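Local coordinates for protein phosphoglycerate oxidoreductase (Rhizobium etli, PDB 4HY3) that probably reduces 2-oxoacids such as hydroxypyruvate and glyoxylate with NAD(P)H, as a member of the D-isomer specific 2-hydroxyacid dehydrogenase family, at residues A[288-293]-A[310-315]; A[278-283]-A[304-309]; A[130-135]-A[191-196]; A[141-146]-A[172-177]; A[226-231]-A[253-258]. All coordinates share one frame; numbering follows the deposited sequence.

Contact 1: A[288-293]-A[310-315]; sequences ASDVYP and IRSAHR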
# COMPACT_ATOMS: atom_id res chain seq x y z
N ALA A 288 -13.01 23.01 11.99
CA ALA A 288 -12.86 22.33 13.28
C ALA A 288 -11.45 22.54 13.77
O ALA A 288 -10.51 22.31 13.03
CB ALA A 288 -13.11 20.85 13.16
N SER A 289 -11.32 22.98 15.01
CA SER A 289 -10.02 23.08 15.64
C SER A 289 -10.03 22.31 16.95
O SER A 289 -11.10 22.10 17.54
CB SER A 289 -9.63 24.53 15.91
OG SER A 289 -8.41 24.59 16.63
N ASP A 290 -8.82 21.91 17.39
CA ASP A 290 -8.59 21.32 18.71
C ASP A 290 -7.84 22.28 19.60
O ASP A 290 -7.67 22.03 20.78
CB ASP A 290 -7.82 20.00 18.62
CG ASP A 290 -7.86 19.22 19.94
OD1 ASP A 290 -8.96 18.84 20.42
OD2 ASP A 290 -6.78 19.01 20.51
N VAL A 291 -7.36 23.37 19.03
CA VAL A 291 -6.60 24.32 19.81
C VAL A 291 -7.24 25.70 19.69
O VAL A 291 -7.95 25.98 18.73
CB VAL A 291 -5.11 24.27 19.42
CG1 VAL A 291 -4.91 24.81 18.00
CG2 VAL A 291 -4.23 25.01 20.44
N TYR A 292 -7.05 26.54 20.70
CA TYR A 292 -7.76 27.81 20.80
C TYR A 292 -6.84 28.91 21.33
O TYR A 292 -5.85 28.60 21.98
CB TYR A 292 -9.00 27.65 21.69
CG TYR A 292 -9.98 26.75 21.04
CD1 TYR A 292 -10.93 27.25 20.18
CD2 TYR A 292 -9.93 25.38 21.24
CE1 TYR A 292 -11.82 26.41 19.53
CE2 TYR A 292 -10.81 24.54 20.60
CZ TYR A 292 -11.74 25.06 19.75
OH TYR A 292 -12.61 24.23 19.12
N PRO A 293 -7.17 30.19 21.04
CA PRO A 293 -6.26 31.27 21.41
C PRO A 293 -6.05 31.37 22.91
O PRO A 293 -5.02 31.87 23.35
CB PRO A 293 -6.96 32.53 20.89
CG PRO A 293 -8.41 32.16 20.86
CD PRO A 293 -8.46 30.69 20.54
N ILE A 310 -16.76 22.61 14.21
CA ILE A 310 -16.58 21.49 15.17
C ILE A 310 -15.52 21.75 16.24
O ILE A 310 -14.36 22.00 15.91
CB ILE A 310 -16.24 20.16 14.46
CG1 ILE A 310 -17.46 19.62 13.73
CG2 ILE A 310 -15.78 19.12 15.47
CD1 ILE A 310 -17.13 18.57 12.70
N ARG A 311 -15.93 21.64 17.51
CA ARG A 311 -15.08 21.97 18.69
C ARG A 311 -14.50 20.75 19.44
O ARG A 311 -15.16 19.69 19.55
CB ARG A 311 -15.86 22.84 19.68
CG ARG A 311 -16.00 24.31 19.30
CD ARG A 311 -17.36 24.88 19.71
NE ARG A 311 -18.47 24.11 19.14
CZ ARG A 311 -19.27 24.52 18.17
NH1 ARG A 311 -19.14 25.73 17.63
NH2 ARG A 311 -20.23 23.71 17.74
N SER A 312 -13.29 20.93 19.98
CA SER A 312 -12.52 19.87 20.63
C SER A 312 -11.53 20.49 21.64
O SER A 312 -10.60 21.21 21.25
CB SER A 312 -11.76 19.08 19.56
OG SER A 312 -11.61 17.72 19.92
N ALA A 313 -11.74 20.21 22.93
CA ALA A 313 -11.00 20.85 24.02
C ALA A 313 -9.52 20.43 24.22
O ALA A 313 -9.16 19.85 25.27
CB ALA A 313 -11.78 20.69 25.31
N HIS A 314 -8.67 20.74 23.24
CA HIS A 314 -7.23 20.43 23.24
C HIS A 314 -6.92 19.02 23.71
O HIS A 314 -6.10 18.79 24.60
CB HIS A 314 -6.45 21.50 24.02
CG HIS A 314 -5.02 21.68 23.57
ND1 HIS A 314 -4.30 20.70 22.98
CD2 HIS A 314 -4.17 22.77 23.70
CE1 HIS A 314 -3.06 21.16 22.71
NE2 HIS A 314 -2.98 22.43 23.14
N ARG A 315 -7.58 18.06 23.08
CA ARG A 315 -7.48 16.68 23.51
C ARG A 315 -7.15 15.75 22.36
O ARG A 315 -7.49 14.57 22.39
CB ARG A 315 -8.82 16.26 24.08
CG ARG A 315 -9.92 16.32 23.05
CD ARG A 315 -11.30 16.45 23.66
NE ARG A 315 -12.16 15.59 22.87
CZ ARG A 315 -12.65 14.44 23.32
NH1 ARG A 315 -12.41 14.07 24.58
NH2 ARG A 315 -13.41 13.69 22.52
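Ala-288 and Ile-310 pair in parallel, their CA atoms 4.3 Å apart, where strand 286-289 meets strand 309-311. This is the last strand pair at one edge of the seven-stranded parallel sheet in the Rossmann-type NAD-binding domain. A weak bond from Ser-289 N to Ile-310 O marks the pairing. Beyond it both chains become loops, and the segments run 54° apart. Ala-288 CB and Ile-310 CB lie on the same face, 3.5 Å apart. Helix 131-147 packs on that face through Phe-141, Ala-144 and Leu-145.

Past the strands, Asp-290 joins the loops. Its CG stands anti to the backbone N (chi1 -167°), and the carboxylate reaches across to 312-315. OD1 accepts from Arg-315 N at 3.1 Å, nearly straight (168°) and on the syn lone pair. Ser-312 OG adds a weak bond to the same OD1 at 2.9 Å. OD2 is held by Ala-316 N, just beyond the segment. The buried carboxylate is thus gripped largely by backbone amides, which fixes its rotation.

Tyr-292 lies further along and crosses Arg-311 at about a right angle. Phe-156 of the second subunit meets the tyrosine ring, and Asp-153 OD1 of that subunit accepts a hydrogen bond from Arg-311 N. The Tyr-292 OH touches Arg-311 CG at 3.4 Å, and Ser-312 O sits in the plane of the ring, 3.4 Å from Tyr-292 CE2.

Contact 2: A[278-283]-A[304-309]; sequences AAVSSG and RSLKGF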
# COMPACT_ATOMS: atom_id res chain seq x y z
N ALA A 278 -15.08 34.67 11.39
CA ALA A 278 -15.72 35.50 10.38
C ALA A 278 -16.05 34.71 9.11
O ALA A 278 -17.18 34.77 8.63
CB ALA A 278 -14.86 36.71 10.07
N ALA A 279 -15.07 33.96 8.60
CA ALA A 279 -15.25 33.14 7.39
C ALA A 279 -16.24 31.99 7.59
O ALA A 279 -16.82 31.49 6.62
CB ALA A 279 -13.93 32.60 6.89
N VAL A 280 -16.45 31.60 8.85
CA VAL A 280 -17.41 30.53 9.13
C VAL A 280 -18.85 31.03 9.19
O VAL A 280 -19.71 30.46 8.52
CB VAL A 280 -17.10 29.72 10.42
CG1 VAL A 280 -17.71 28.32 10.30
CG2 VAL A 280 -15.61 29.64 10.72
N SER A 281 -19.13 32.06 9.99
CA SER A 281 -20.50 32.62 10.05
C SER A 281 -20.90 33.09 8.67
O SER A 281 -21.97 32.70 8.17
CB SER A 281 -20.59 33.77 11.04
OG SER A 281 -19.49 34.64 10.85
N SER A 282 -20.02 33.86 8.03
CA SER A 282 -20.21 34.27 6.63
C SER A 282 -20.65 33.06 5.85
O SER A 282 -21.35 33.16 4.85
CB SER A 282 -18.91 34.81 6.01
OG SER A 282 -18.09 33.78 5.49
N GLY A 283 -20.22 31.91 6.33
CA GLY A 283 -20.61 30.65 5.73
C GLY A 283 -19.76 30.38 4.52
O GLY A 283 -20.20 29.65 3.64
N ARG A 304 -18.51 29.15 20.89
CA ARG A 304 -19.40 28.12 21.36
C ARG A 304 -20.72 27.98 20.58
O ARG A 304 -21.22 26.87 20.39
CB ARG A 304 -19.61 28.30 22.85
CG ARG A 304 -18.26 28.52 23.52
CD ARG A 304 -18.32 28.29 25.01
NE ARG A 304 -17.01 28.39 25.61
CZ ARG A 304 -16.44 27.44 26.33
NH1 ARG A 304 -17.08 26.29 26.54
NH2 ARG A 304 -15.23 27.62 26.85
N SER A 305 -21.26 29.10 20.10
CA SER A 305 -22.54 29.07 19.40
C SER A 305 -22.42 28.89 17.88
O SER A 305 -23.38 28.51 17.20
CB SER A 305 -23.32 30.35 19.72
OG SER A 305 -22.73 31.45 19.07
N LEU A 306 -21.24 29.15 17.33
CA LEU A 306 -21.07 29.21 15.88
C LEU A 306 -21.45 27.91 15.18
O LEU A 306 -20.81 26.88 15.40
CB LEU A 306 -19.64 29.59 15.55
CG LEU A 306 -19.40 30.03 14.13
CD1 LEU A 306 -20.04 31.40 13.94
CD2 LEU A 306 -17.90 30.09 13.86
N LYS A 307 -22.48 27.95 14.35
CA LYS A 307 -22.79 26.80 13.50
C LYS A 307 -21.65 26.61 12.50
O LYS A 307 -21.07 27.59 12.01
CB LYS A 307 -24.14 26.95 12.78
CG LYS A 307 -24.10 27.61 11.39
CD LYS A 307 -23.79 29.11 11.48
CE LYS A 307 -23.36 29.71 10.14
NZ LYS A 307 -24.47 29.69 9.14
N GLY A 308 -21.33 25.35 12.21
CA GLY A 308 -20.41 25.01 11.12
C GLY A 308 -18.96 24.87 11.56
O GLY A 308 -18.07 24.67 10.73
N PHE A 309 -18.75 24.96 12.87
CA PHE A 309 -17.43 24.86 13.48
C PHE A 309 -17.44 23.72 14.51
O PHE A 309 -18.06 23.87 15.57
CB PHE A 309 -17.07 26.20 14.14
CG PHE A 309 -15.64 26.27 14.62
CD1 PHE A 309 -14.68 26.93 13.87
CD2 PHE A 309 -15.26 25.69 15.84
CE1 PHE A 309 -13.37 27.00 14.31
CE2 PHE A 309 -13.95 25.76 16.28
CZ PHE A 309 -13.00 26.41 15.51
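Val-280, near the C-terminal end of helix 273-281, packs against Leu-306 at the start of a type II beta turn that runs to Phe-309. The turn leads into edge strand 309-311 of the Rossmann-type sheet. Val-280 can be followed outward from its CB, which already lies 3.6 Å from Leu-306 CD2. CG1 is turned away from the amide nitrogen (chi1 -155°) and rests on the backbone of the turn. It meets Gly-308 O at 3.7 Å and Lys-307 O at 3.8 Å. CG2 takes the other direction. It approaches Leu-306 CD2 at 3.9 Å and comes to the edge of the Phe-309 ring, 4.3 Å from CD1.

Leu-306 uses both methyls. CD2 serves Val-280, while CD1 touches Ser-281 CB at 3.8 Å. Met-277, one turn earlier on the helix, also packs on this leucine. With an alanine in place of Leu-306, a gap would probably open beside Val-280 and Ser-281.

The Lys-307 chain bends back, and its CE passes 3.8 Å from Ser-281 O. Gly-308 has a positive phi, and at its backbone angles a CB would jam against the carbonyl O of Lys-307, which calls for glycine. Helix and turn are thus joined mainly by apolar fit, while polar bonds of the turn go elsewhere: Leu-306 O to Arg-311 NH1, and the Gly-308 backbone to Ala-287.

Contact 3: A[130-135]-A[191-196]; sequences FAEPVA and LRRVLS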
# COMPACT_ATOMS: atom_id res chain seq x y z
N PHE A 130 2.54 11.49 19.89
CA PHE A 130 1.29 12.21 19.81
C PHE A 130 0.78 12.34 18.40
O PHE A 130 -0.27 12.94 18.20
CB PHE A 130 1.46 13.59 20.38
CG PHE A 130 1.71 13.61 21.86
CD1 PHE A 130 0.80 13.01 22.75
CD2 PHE A 130 2.83 14.23 22.38
CE1 PHE A 130 1.03 13.02 24.10
CE2 PHE A 130 3.05 14.26 23.74
CZ PHE A 130 2.14 13.65 24.60
N ALA A 131 1.52 11.79 17.42
CA ALA A 131 1.15 11.89 16.03
C ALA A 131 -0.09 11.08 15.74
O ALA A 131 -1.10 11.63 15.30
CB ALA A 131 2.28 11.46 15.12
N GLU A 132 -0.04 9.77 15.96
CA GLU A 132 -1.12 8.88 15.56
C GLU A 132 -2.43 9.34 16.22
O GLU A 132 -3.44 9.53 15.51
CB GLU A 132 -0.78 7.42 15.89
CG GLU A 132 -1.73 6.39 15.34
CD GLU A 132 -1.89 6.52 13.84
OE1 GLU A 132 -0.87 6.43 13.11
OE2 GLU A 132 -3.04 6.69 13.37
N PRO A 133 -2.42 9.54 17.56
CA PRO A 133 -3.60 10.14 18.19
C PRO A 133 -4.13 11.36 17.40
O PRO A 133 -5.30 11.38 17.03
CB PRO A 133 -3.08 10.56 19.57
CG PRO A 133 -2.01 9.57 19.88
CD PRO A 133 -1.39 9.19 18.56
N VAL A 134 -3.29 12.33 17.10
CA VAL A 134 -3.73 13.53 16.41
C VAL A 134 -4.16 13.33 14.96
O VAL A 134 -5.13 13.91 14.52
CB VAL A 134 -2.70 14.64 16.53
CG1 VAL A 134 -3.21 15.89 15.84
CG2 VAL A 134 -2.45 14.92 18.00
N ALA A 135 -3.45 12.50 14.21
CA ALA A 135 -3.97 12.09 12.89
C ALA A 135 -5.38 11.56 13.01
O ALA A 135 -6.28 12.03 12.35
CB ALA A 135 -3.05 11.06 12.20
N LEU A 191 -0.76 11.52 9.18
CA LEU A 191 -1.94 11.92 8.45
C LEU A 191 -1.87 11.30 7.06
O LEU A 191 -2.80 10.62 6.62
CB LEU A 191 -1.97 13.43 8.39
CG LEU A 191 -3.24 14.20 8.08
CD1 LEU A 191 -4.54 13.48 8.33
CD2 LEU A 191 -3.22 15.46 8.92
N ARG A 192 -0.74 11.48 6.40
CA ARG A 192 -0.56 10.84 5.10
C ARG A 192 -0.88 9.36 5.22
O ARG A 192 -1.41 8.77 4.29
CB ARG A 192 0.84 11.06 4.54
CG ARG A 192 1.19 10.27 3.30
CD ARG A 192 0.12 10.36 2.21
NE ARG A 192 0.50 9.58 1.03
CZ ARG A 192 0.22 8.30 0.83
NH1 ARG A 192 -0.48 7.58 1.70
NH2 ARG A 192 0.66 7.72 -0.28
N ARG A 193 -0.58 8.76 6.37
CA ARG A 193 -0.82 7.33 6.50
C ARG A 193 -2.32 7.00 6.58
O ARG A 193 -2.82 6.16 5.84
CB ARG A 193 -0.06 6.73 7.67
CG ARG A 193 -0.15 5.21 7.70
CD ARG A 193 0.96 4.59 8.55
NE ARG A 193 0.88 5.09 9.92
CZ ARG A 193 1.66 6.04 10.43
NH1 ARG A 193 2.62 6.57 9.69
NH2 ARG A 193 1.49 6.46 11.68
N VAL A 194 -3.04 7.69 7.47
CA VAL A 194 -4.46 7.41 7.59
C VAL A 194 -5.19 7.73 6.29
O VAL A 194 -6.14 7.05 5.92
CB VAL A 194 -5.11 8.00 8.87
CG1 VAL A 194 -4.43 7.41 10.07
CG2 VAL A 194 -4.99 9.51 8.94
N LEU A 195 -4.70 8.72 5.56
CA LEU A 195 -5.32 9.10 4.30
C LEU A 195 -5.00 8.15 3.15
O LEU A 195 -5.64 8.20 2.11
CB LEU A 195 -5.00 10.56 3.94
CG LEU A 195 -5.51 11.65 4.90
CD1 LEU A 195 -4.75 12.96 4.78
CD2 LEU A 195 -6.99 11.90 4.71
N SER A 196 -4.05 7.25 3.33
CA SER A 196 -3.58 6.41 2.23
C SER A 196 -4.64 5.51 1.66
O SER A 196 -4.42 4.86 0.64
CB SER A 196 -2.41 5.54 2.66
OG SER A 196 -2.82 4.63 3.66
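Ala-135 and Leu-191 bring their CA atoms within 4.9 Å where the axes of helices 131-135 and 191-195 cross at -51°, with a closest approach of 9.6 Å. The first belongs to helix 131-147. The second belongs to helix 186-195, whose start overlaps a GxGxxG pattern (Gly-183, Gly-185, Gly-188), consistent with the dinucleotide-binding loop of a Rossmann fold.

Ala-135 is small, consistent with the short CA distance. Its CB points at the other helix and lies 3.8 Å from Leu-191 N. The same CB meets Val-194 CG2 at 4.1 Å. Val-194 turns its other methyl elsewhere: CG1 lies 3.7 Å from Glu-132 OE2, and the two side chains slide past each other in opposite directions. Leu-139, further along helix 131-147, and Phe-198 of the second subunit also pack on Val-194.

The polar link lies beside this apolar patch. The Glu-132 chain leaves on the side opposite its amide nitrogen (chi1 -171°), then bends at chi2 toward Arg-193. Arg-193 NH2 donates to Glu-132 OE1 at 2.8 Å in a salt bridge. The oxygen is met almost end-on, and the carboxylate and guanidinium planes are turned 54° apart. One nitrogen and one oxygen make the bridge, not a two-pronged pair. Arg-193 O accepts from both Ser-196 N and Ser-196 OG, the latter at 2.7 Å.

Glu-136 OE2 lies close to Glu-132 OE2, and Arg-199 of the second subunit lies close to Arg-193. The bridge thus joins two opposite charges, each with a like charge close by, and probably offsets part of that repulsion.

Contact 4: A[141-146]-A[172-177]; sequences FALALA and RLIAGS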
# COMPACT_ATOMS: atom_id res chain seq x y z
N PHE A 141 -12.46 14.65 12.28
CA PHE A 141 -13.15 15.90 11.95
C PHE A 141 -13.36 16.08 10.46
O PHE A 141 -14.44 16.56 10.06
CB PHE A 141 -12.43 17.13 12.46
CG PHE A 141 -12.08 17.08 13.89
CD1 PHE A 141 -13.00 16.65 14.83
CD2 PHE A 141 -10.82 17.46 14.31
CE1 PHE A 141 -12.67 16.61 16.17
CE2 PHE A 141 -10.47 17.41 15.65
CZ PHE A 141 -11.41 16.99 16.58
N ALA A 142 -12.37 15.72 9.64
CA ALA A 142 -12.55 15.78 8.19
C ALA A 142 -13.88 15.14 7.77
O ALA A 142 -14.72 15.79 7.13
CB ALA A 142 -11.39 15.15 7.45
N LEU A 143 -14.09 13.90 8.22
CA LEU A 143 -15.30 13.15 7.93
C LEU A 143 -16.52 13.72 8.62
O LEU A 143 -17.63 13.62 8.12
CB LEU A 143 -15.15 11.67 8.27
CG LEU A 143 -14.00 11.04 7.50
CD1 LEU A 143 -13.61 9.72 8.16
CD2 LEU A 143 -14.35 10.86 6.04
N ALA A 144 -16.31 14.32 9.78
CA ALA A 144 -17.45 14.91 10.44
C ALA A 144 -17.90 16.09 9.59
O ALA A 144 -19.06 16.12 9.16
CB ALA A 144 -17.12 15.31 11.87
N LEU A 145 -16.99 17.02 9.28
CA LEU A 145 -17.36 18.15 8.39
C LEU A 145 -17.91 17.63 7.05
O LEU A 145 -19.04 17.90 6.74
CB LEU A 145 -16.25 19.21 8.24
CG LEU A 145 -15.78 19.86 9.56
CD1 LEU A 145 -14.35 20.39 9.52
CD2 LEU A 145 -16.70 20.92 10.11
N ALA A 146 -17.16 16.83 6.31
CA ALA A 146 -17.61 16.44 4.96
C ALA A 146 -18.96 15.69 4.85
O ALA A 146 -19.40 15.39 3.73
CB ALA A 146 -16.51 15.71 4.20
N ARG A 172 -20.28 15.00 0.71
CA ARG A 172 -19.13 14.90 -0.18
C ARG A 172 -18.14 13.86 0.35
O ARG A 172 -17.93 13.76 1.57
CB ARG A 172 -18.42 16.24 -0.24
CG ARG A 172 -17.45 16.36 -1.39
CD ARG A 172 -16.09 16.78 -0.88
NE ARG A 172 -15.09 16.21 -1.76
CZ ARG A 172 -14.40 16.91 -2.65
NH1 ARG A 172 -14.61 18.21 -2.75
NH2 ARG A 172 -13.51 16.29 -3.42
N LEU A 173 -17.54 13.10 -0.56
CA LEU A 173 -16.55 12.10 -0.19
C LEU A 173 -15.19 12.73 -0.06
O LEU A 173 -14.91 13.75 -0.68
CB LEU A 173 -16.42 11.02 -1.25
CG LEU A 173 -17.61 10.43 -1.97
CD1 LEU A 173 -17.97 11.32 -3.15
CD2 LEU A 173 -17.21 9.04 -2.46
N ILE A 174 -14.32 12.10 0.74
CA ILE A 174 -12.92 12.50 0.82
C ILE A 174 -12.09 11.81 -0.26
O ILE A 174 -11.06 12.32 -0.65
CB ILE A 174 -12.36 12.29 2.24
CG1 ILE A 174 -12.97 13.32 3.17
CG2 ILE A 174 -10.85 12.42 2.30
CD1 ILE A 174 -12.32 13.36 4.53
N ALA A 175 -12.53 10.67 -0.76
CA ALA A 175 -11.74 9.93 -1.75
C ALA A 175 -11.51 10.78 -3.00
O ALA A 175 -10.41 10.77 -3.56
CB ALA A 175 -12.36 8.59 -2.07
N GLY A 176 -12.54 11.52 -3.42
CA GLY A 176 -12.40 12.65 -4.36
C GLY A 176 -11.04 12.96 -5.00
O GLY A 176 -10.63 12.24 -5.91
N SER A 177 -10.30 13.99 -4.58
CA SER A 177 -10.54 14.90 -3.48
C SER A 177 -9.23 15.63 -3.32
O SER A 177 -8.16 15.02 -3.46
CB SER A 177 -10.80 14.16 -2.19
OG SER A 177 -11.16 15.07 -1.15
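Arg-172, whose backbone lies against Ala-146, bends its side chain round so that NE donates to Leu-173 O at 2.7 Å. The acceptor lies near the guanidinium plane, and NE approaches the oxygen nearly in line with the C=O bond. This bond folds the arginine back on its own loop. The loop comes just before strand 178-182, the first strand of the Rossmann-type domain, and packs on the C-terminal half of helix 131-147.

The helix presents Ala-142, Leu-143 and Ala-146 to the loop. Ala-146 CB touches Arg-172 O at 3.6 Å. The main apolar piece from the loop is Ile-174. Its CG1 is anti to the carbonyl carbon (chi1 -71°), and the chain then extends to place CD1 against Ala-142 and Leu-143. Phe-233 of strand 233-236 packs on both Ile-174 and Ala-146, so the contact lies over the sheet.

The subunit interface passes beside it. Glu-136 of the second subunit accepts from two backbone amides of this loop, Ile-174 N and Ala-175 N, and so anchors the loop from the far chain. Leu-143 crosses Ile-174 at about a right angle. Its CD2 comes to 3.6 Å from Ile-174 CD1, and that same CD1 meets Ala-142 CB at 3.5 Å.

Contact 5: A[226-231]-A[253-258]; sequences DVLTKS and FSSMRR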
# COMPACT_ATOMS: atom_id res chain seq x y z
N ASP A 226 -1.06 27.48 -3.32
CA ASP A 226 -1.68 26.24 -3.84
C ASP A 226 -2.45 25.44 -2.78
O ASP A 226 -3.58 25.02 -3.02
CB ASP A 226 -0.64 25.30 -4.47
CG ASP A 226 -0.02 25.87 -5.72
OD1 ASP A 226 1.14 25.54 -6.02
OD2 ASP A 226 -0.70 26.67 -6.39
N VAL A 227 -1.81 25.21 -1.62
CA VAL A 227 -2.36 24.39 -0.54
C VAL A 227 -3.61 25.08 -0.02
O VAL A 227 -4.65 24.45 0.25
CB VAL A 227 -1.34 24.21 0.61
CG1 VAL A 227 -1.99 23.68 1.89
CG2 VAL A 227 -0.22 23.28 0.17
N LEU A 228 -3.49 26.39 0.10
CA LEU A 228 -4.49 27.21 0.72
C LEU A 228 -5.68 27.39 -0.23
O LEU A 228 -6.81 27.65 0.21
CB LEU A 228 -3.85 28.55 1.07
CG LEU A 228 -4.43 29.39 2.20
CD1 LEU A 228 -3.42 30.41 2.71
CD2 LEU A 228 -5.69 30.10 1.72
N THR A 229 -5.43 27.21 -1.52
CA THR A 229 -6.34 27.69 -2.55
C THR A 229 -7.00 26.62 -3.38
O THR A 229 -8.23 26.64 -3.55
CB THR A 229 -5.65 28.79 -3.41
OG1 THR A 229 -6.12 30.07 -2.97
CG2 THR A 229 -5.88 28.61 -4.93
N LYS A 230 -6.21 25.68 -3.90
CA LYS A 230 -6.69 24.57 -4.72
C LYS A 230 -7.05 23.35 -3.87
O LYS A 230 -6.79 22.21 -4.28
CB LYS A 230 -5.61 24.19 -5.72
CG LYS A 230 -4.77 25.39 -6.11
CD LYS A 230 -3.87 25.15 -7.30
CE LYS A 230 -3.62 26.49 -7.97
NZ LYS A 230 -2.21 26.60 -8.43
N SER A 231 -7.65 23.58 -2.70
CA SER A 231 -7.87 22.48 -1.74
C SER A 231 -9.25 22.44 -1.09
O SER A 231 -9.81 23.47 -0.68
CB SER A 231 -6.75 22.44 -0.68
OG SER A 231 -5.62 21.71 -1.13
N PHE A 253 -8.12 33.37 4.41
CA PHE A 253 -9.34 32.57 4.42
C PHE A 253 -10.23 32.69 3.17
O PHE A 253 -10.58 31.68 2.57
CB PHE A 253 -10.13 32.77 5.70
CG PHE A 253 -9.51 32.11 6.88
CD1 PHE A 253 -9.48 30.71 6.98
CD2 PHE A 253 -8.91 32.86 7.89
CE1 PHE A 253 -8.89 30.09 8.07
CE2 PHE A 253 -8.32 32.24 8.98
CZ PHE A 253 -8.31 30.86 9.07
N SER A 254 -10.57 33.92 2.80
CA SER A 254 -11.23 34.21 1.52
C SER A 254 -10.51 33.57 0.32
O SER A 254 -11.15 33.12 -0.63
CB SER A 254 -11.30 35.73 1.32
OG SER A 254 -10.05 36.36 1.65
N SER A 255 -9.19 33.51 0.36
CA SER A 255 -8.40 32.92 -0.72
C SER A 255 -8.78 31.46 -1.04
O SER A 255 -8.28 30.89 -2.01
CB SER A 255 -6.92 33.02 -0.36
OG SER A 255 -6.18 31.92 -0.86
N MSE A 256 -9.65 30.88 -0.22
CA MSE A 256 -9.94 29.44 -0.26
C MSE A 256 -10.99 29.11 -1.30
O MSE A 256 -11.51 30.00 -1.97
CB MSE A 256 -10.34 28.96 1.15
CG MSE A 256 -9.15 28.43 1.98
SE MSE A 256 -9.46 28.13 3.92
CE MSE A 256 -7.64 28.50 4.61
N ARG A 257 -11.29 27.82 -1.46
CA ARG A 257 -12.45 27.38 -2.23
C ARG A 257 -13.68 27.56 -1.38
O ARG A 257 -13.58 27.83 -0.19
CB ARG A 257 -12.35 25.91 -2.59
CG ARG A 257 -11.80 25.64 -3.96
CD ARG A 257 -11.63 24.16 -4.14
NE ARG A 257 -10.65 23.89 -5.18
CZ ARG A 257 -10.14 22.69 -5.44
NH1 ARG A 257 -10.51 21.64 -4.72
NH2 ARG A 257 -9.27 22.53 -6.43
N ARG A 258 -14.83 27.36 -2.00
CA ARG A 258 -16.10 27.77 -1.43
C ARG A 258 -16.42 26.98 -0.17
O ARG A 258 -16.14 27.46 0.93
CB ARG A 258 -17.21 27.72 -2.48
CG ARG A 258 -18.62 28.10 -2.02
CD ARG A 258 -18.77 29.49 -1.43
NE ARG A 258 -20.12 29.60 -0.88
CZ ARG A 258 -20.51 30.41 0.10
NH1 ARG A 258 -19.65 31.25 0.68
NH2 ARG A 258 -21.79 30.38 0.50
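Leu-228 points its CG away from its own amide nitrogen (chi1 -155°), which swings the isobutyl group toward Ser-255 and Met-256. Arg-257 is extended from CG to NE and reaches along the backbone of 229-231. These two side chains frame the contact between the ends of helices 224-229 and 250-254.

Leu-228 CD2 lies 3.8 Å from the terminal CE of Met-256, a selenomethionine, and the two chains cross at about a right angle. The same leucine methyl borders Ser-255 CB at 3.8 Å. Beside them Thr-229 OG1 donates to Ser-255 O at 2.5 Å, with the donor tilted 32° from the carbonyl plane. This hydroxyl ties the last turn of one helix to the chain leaving the other.

Arg-257 lays one face of its guanidinium over the Lys-230 to Ser-231 peptide. Its CZ is 3.5 Å from Lys-230 C, and its CG is 3.7 Å from Thr-229 O. The polar ends go elsewhere: NH1 makes a salt bridge with Asp-232, and NH2 makes one with Glu-178. Replacing Arg-257 by an alanine would probably cost Glu-178 and Asp-232 their salt bridges with it and uncover one side of that peptide. Lys-230 points away, and its NZ forms a salt bridge with Asp-226 OD2.

Around the contact, Val-227 packs on Arg-203 and Phe-205 of strand 201-205. Phe-253 meets Phe-262 of strand 261-264 edge-to-face and also packs on Leu-276 of helix 273-281. The two helix ends thus sit against the parallel sheet, each ahead of a strand, 233-236 and 261-264.

Overall arrangement
Contacts 1, 2, 4 and 5 lie in the Rossmann-type NAD-binding domain, and contact 3 shares helix 131-147 with contact 4. That helix links contacts 3, 4 and 1: its Phe-141, Ala-144 and Leu-145 also pack on Ile-310. Along the chain, contact 3 encloses contact 4; contact 5 follows, and then contacts 1 and 2 interlock. The centres of contacts 1 and 2 are about 14 Å apart, and Arg-311 NH1 reaches Leu-306 O. Contacts 2 and 5, with centres about 17 Å apart, touch through Phe-253 and Ala-279. Helix 131-147 packs on the Ile-310 side of the sheet, helix 273-281 on the Phe-309 side. All but contact 5 touch the second subunit, so they also border the subunit interface.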